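Local coordinates for SnoaL-like domain-containing protein (Burkholderia xenovorans LB400, PDB 3FGY) that is of unknown function but has the NTF2-like, SnoaL-type fold, whose conical shape commonly encloses a pocket for a small molecule, and probably pairs with a second copy, at the interface of chains A and B. Residues are numbered along the deposited sequence; one frame, centred on the assembly and turned at random. Chains: chain A/B, uncharacterized NTF2-like protein.

Contact 1: the interface of chains A and B. Residues chain A 124, 128; chain B 41, 127.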
# COMPACT_ATOMS: atom_id res chain seq x y z
N LEU A 124 -10.18 4.33 6.04
CA LEU A 124 -10.93 4.84 7.21
C LEU A 124 -10.83 6.36 7.30
O LEU A 124 -11.80 7.05 7.47
CB LEU A 124 -10.41 4.19 8.49
CG LEU A 124 -11.10 4.64 9.78
CD1 LEU A 124 -12.64 4.46 9.72
CD2 LEU A 124 -10.52 3.96 10.98
N ARG A 128 -13.98 9.02 6.79
CA ARG A 128 -14.31 9.99 7.82
C ARG A 128 -14.29 11.40 7.26
O ARG A 128 -15.19 12.19 7.50
CB ARG A 128 -13.36 9.85 8.99
CG ARG A 128 -13.65 8.66 9.82
CD ARG A 128 -12.58 8.42 10.81
NE ARG A 128 -12.99 7.51 11.86
CZ ARG A 128 -12.16 7.00 12.78
NH1 ARG A 128 -10.85 7.28 12.77
NH2 ARG A 128 -12.64 6.21 13.70
N GLU B 41 -7.74 1.97 12.91
CA GLU B 41 -8.34 1.89 14.23
C GLU B 41 -8.90 0.47 14.35
O GLU B 41 -10.04 0.18 13.93
CB GLU B 41 -9.43 2.95 14.39
CG GLU B 41 -10.09 2.98 15.78
CD GLU B 41 -11.25 3.95 15.85
OE1 GLU B 41 -11.02 5.16 15.96
OE2 GLU B 41 -12.41 3.48 15.82
N ALA B 127 -11.66 -1.75 10.40
CA ALA B 127 -12.40 -1.06 11.46
C ALA B 127 -13.81 -1.61 11.56
O ALA B 127 -14.30 -1.88 12.67
CB ALA B 127 -12.43 0.43 11.19
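The methyl carbon CD2 of A:Leu124 reaches across to B:Glu41 CB, 3.7 Å away, and to B:Ala127 CB at 4.0 Å, making a small greasy centre where the C-terminal helices of two SnoaL-like, NTF2-family subunits come together in the deposited pair, a contact that probably helps hold the dimer. A:Leu124 lies near the start of helix 123-129; its CG is anti to the backbone N (chi1 179°), which points the branched end toward chain B, and CD2 is the branch that makes the contact. Alanine suits the opposite helix, 123-130, because its short side chain lets the leucine methyl approach the helix surface. B:Glu41, from a loop, serves both halves of the patch: its CB packs against the leucine, while the extended chain beyond carries the carboxylate out to the rim. There A:Arg128, one helical turn after the leucine, sends NH2 to the carboxylate oxygen OE1 at 3.0 Å, a hydrogen bond and salt bridge that is nearly straight, 172° at the hydrogen. OE1 lies in the guanidinium plane, but the donor meets it from above the carboxylate plane, with the two groups turned 58° apart, so the grip is oblique and not a coplanar side-by-side pairing. The same leucine CD2 sits under one face of the guanidinium, near its rim and 3.7 Å from the plane. This contact within the helix probably steadies the flat group while its edge faces the carboxylate.

Contact 2: the interface of chains A and B. Residues chain A 85, 102-104, 120; chain B 118, 120.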
# COMPACT_ATOMS: atom_id res chain seq x y z
N VAL A 85 5.63 4.98 -3.48
CA VAL A 85 5.40 5.06 -2.05
C VAL A 85 5.47 6.52 -1.63
O VAL A 85 6.46 7.19 -1.87
CB VAL A 85 6.46 4.26 -1.26
CG1 VAL A 85 6.12 4.25 0.23
CG2 VAL A 85 6.52 2.80 -1.83
N ASP A 102 -0.68 8.03 4.25
CA ASP A 102 0.46 7.23 3.74
C ASP A 102 -0.10 6.28 2.70
O ASP A 102 -1.04 5.51 2.97
CB ASP A 102 1.18 6.47 4.84
CG ASP A 102 2.17 7.35 5.57
OD1 ASP A 102 3.30 7.50 5.11
OD2 ASP A 102 1.78 7.91 6.61
N TRP A 103 0.45 6.33 1.49
CA TRP A 103 -0.10 5.60 0.38
C TRP A 103 0.94 4.84 -0.46
O TRP A 103 2.12 5.21 -0.53
CB TRP A 103 -0.90 6.53 -0.53
CG TRP A 103 -0.18 7.79 -0.93
CD1 TRP A 103 -0.28 9.03 -0.35
CD2 TRP A 103 0.74 7.94 -2.04
NE1 TRP A 103 0.53 9.93 -1.01
CE2 TRP A 103 1.15 9.29 -2.06
CE3 TRP A 103 1.25 7.07 -3.00
CZ2 TRP A 103 2.05 9.80 -3.01
CZ3 TRP A 103 2.14 7.59 -3.98
CH2 TRP A 103 2.54 8.93 -3.96
N VAL A 104 0.46 3.81 -1.15
CA VAL A 104 1.20 3.16 -2.22
C VAL A 104 0.32 3.09 -3.47
O VAL A 104 -0.85 2.72 -3.41
CB VAL A 104 1.65 1.74 -1.81
CG1 VAL A 104 2.26 0.96 -3.02
CG2 VAL A 104 2.63 1.80 -0.62
N TYR A 120 -3.36 1.85 -2.43
CA TYR A 120 -3.43 1.36 -1.07
C TYR A 120 -3.31 2.62 -0.19
O TYR A 120 -2.28 3.27 -0.18
CB TYR A 120 -2.33 0.36 -0.78
CG TYR A 120 -2.36 -0.86 -1.68
CD1 TYR A 120 -1.85 -0.80 -2.98
CD2 TYR A 120 -2.85 -2.09 -1.25
CE1 TYR A 120 -1.85 -1.92 -3.81
CE2 TYR A 120 -2.85 -3.21 -2.07
CZ TYR A 120 -2.36 -3.13 -3.35
OH TYR A 120 -2.32 -4.24 -4.20
N ARG B 118 6.06 -0.88 7.15
CA ARG B 118 4.81 -0.09 7.16
C ARG B 118 3.79 -0.83 6.34
O ARG B 118 4.08 -1.24 5.21
CB ARG B 118 4.97 1.31 6.61
CG ARG B 118 3.63 2.08 6.54
CD ARG B 118 3.79 3.53 6.11
NE ARG B 118 4.20 4.42 7.17
CZ ARG B 118 3.36 5.02 8.02
NH1 ARG B 118 2.05 4.80 7.99
NH2 ARG B 118 3.85 5.84 8.93
N TYR B 120 0.08 -0.91 4.41
CA TYR B 120 -0.89 -0.11 3.69
C TYR B 120 -2.07 -1.02 3.43
O TYR B 120 -1.93 -2.02 2.72
CB TYR B 120 -0.29 0.43 2.39
CG TYR B 120 0.97 1.24 2.57
CD1 TYR B 120 2.20 0.61 2.78
CD2 TYR B 120 0.95 2.63 2.47
CE1 TYR B 120 3.37 1.34 2.94
CE2 TYR B 120 2.09 3.37 2.62
CZ TYR B 120 3.31 2.75 2.83
OH TYR B 120 4.45 3.52 2.95
O HOH W 1 4.21 6.13 2.89
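Water 1 joins the subunits: the phenol OH of B:Tyr120 lies 2.6 Å from its oxygen, and the carboxylate oxygen OD1 of A:Asp102 lies 2.8 Å from it. The water is in the plane of the tyrosine ring, at its edge, beside the hydroxyl. The other carboxylate oxygen, OD2, forms a salt bridge with B:Arg118 NH1 at 3.4 Å. Here the carboxylate and guanidinium planes are stacked, 13° apart, with A:Asp102 CG over one face near the rim; the groups meet face to face, and the attraction is probably mainly electrostatic. A bend at chi3 (-81°) in the long arginine chain helps bring its flat end alongside the aspartate. Between these polar groups and the two-fold axis, B:Tyr120 lies across strand 98-110 of chain A. A:Val104 CG2 stands over the centre of its ring, 3.4 Å from the centroid, in a CH-pi contact, while backbone atoms of A:Asp102 and A:Trp103 meet the ring edge. A:Val85, on the adjoining strand 81-92, places CG1 beside the hydroxyl. Tyrosine suits this position because its flat face accepts a branched valine while its distant hydroxyl reaches the water. Closer to the axis, the CB atoms of A:Tyr120 and B:Tyr120 approach to 3.8 Å. In this two-fold pairing of NTF2-like sheets, the patch fastens sheet to sheet through a tyrosine-valine core with a hydrated, charged margin, and so probably helps hold the dimer together.

The C-alpha centres of contact 1 and contact 2 are about 15 Å apart on the same two-fold interface, and each has a twin with the chains exchanged. They use different residues but neighbouring parts of the chain: strand 113-120, which supplies part of contact 2, is followed closely by helix 123-129, which supplies part of contact 1. The sheet surfaces and the C-terminal helices therefore dock together, and pairing at two separated levels would probably resist rocking of one subunit against the other. The assembly is dimeric as deposited, and a dimer in solution is plausible.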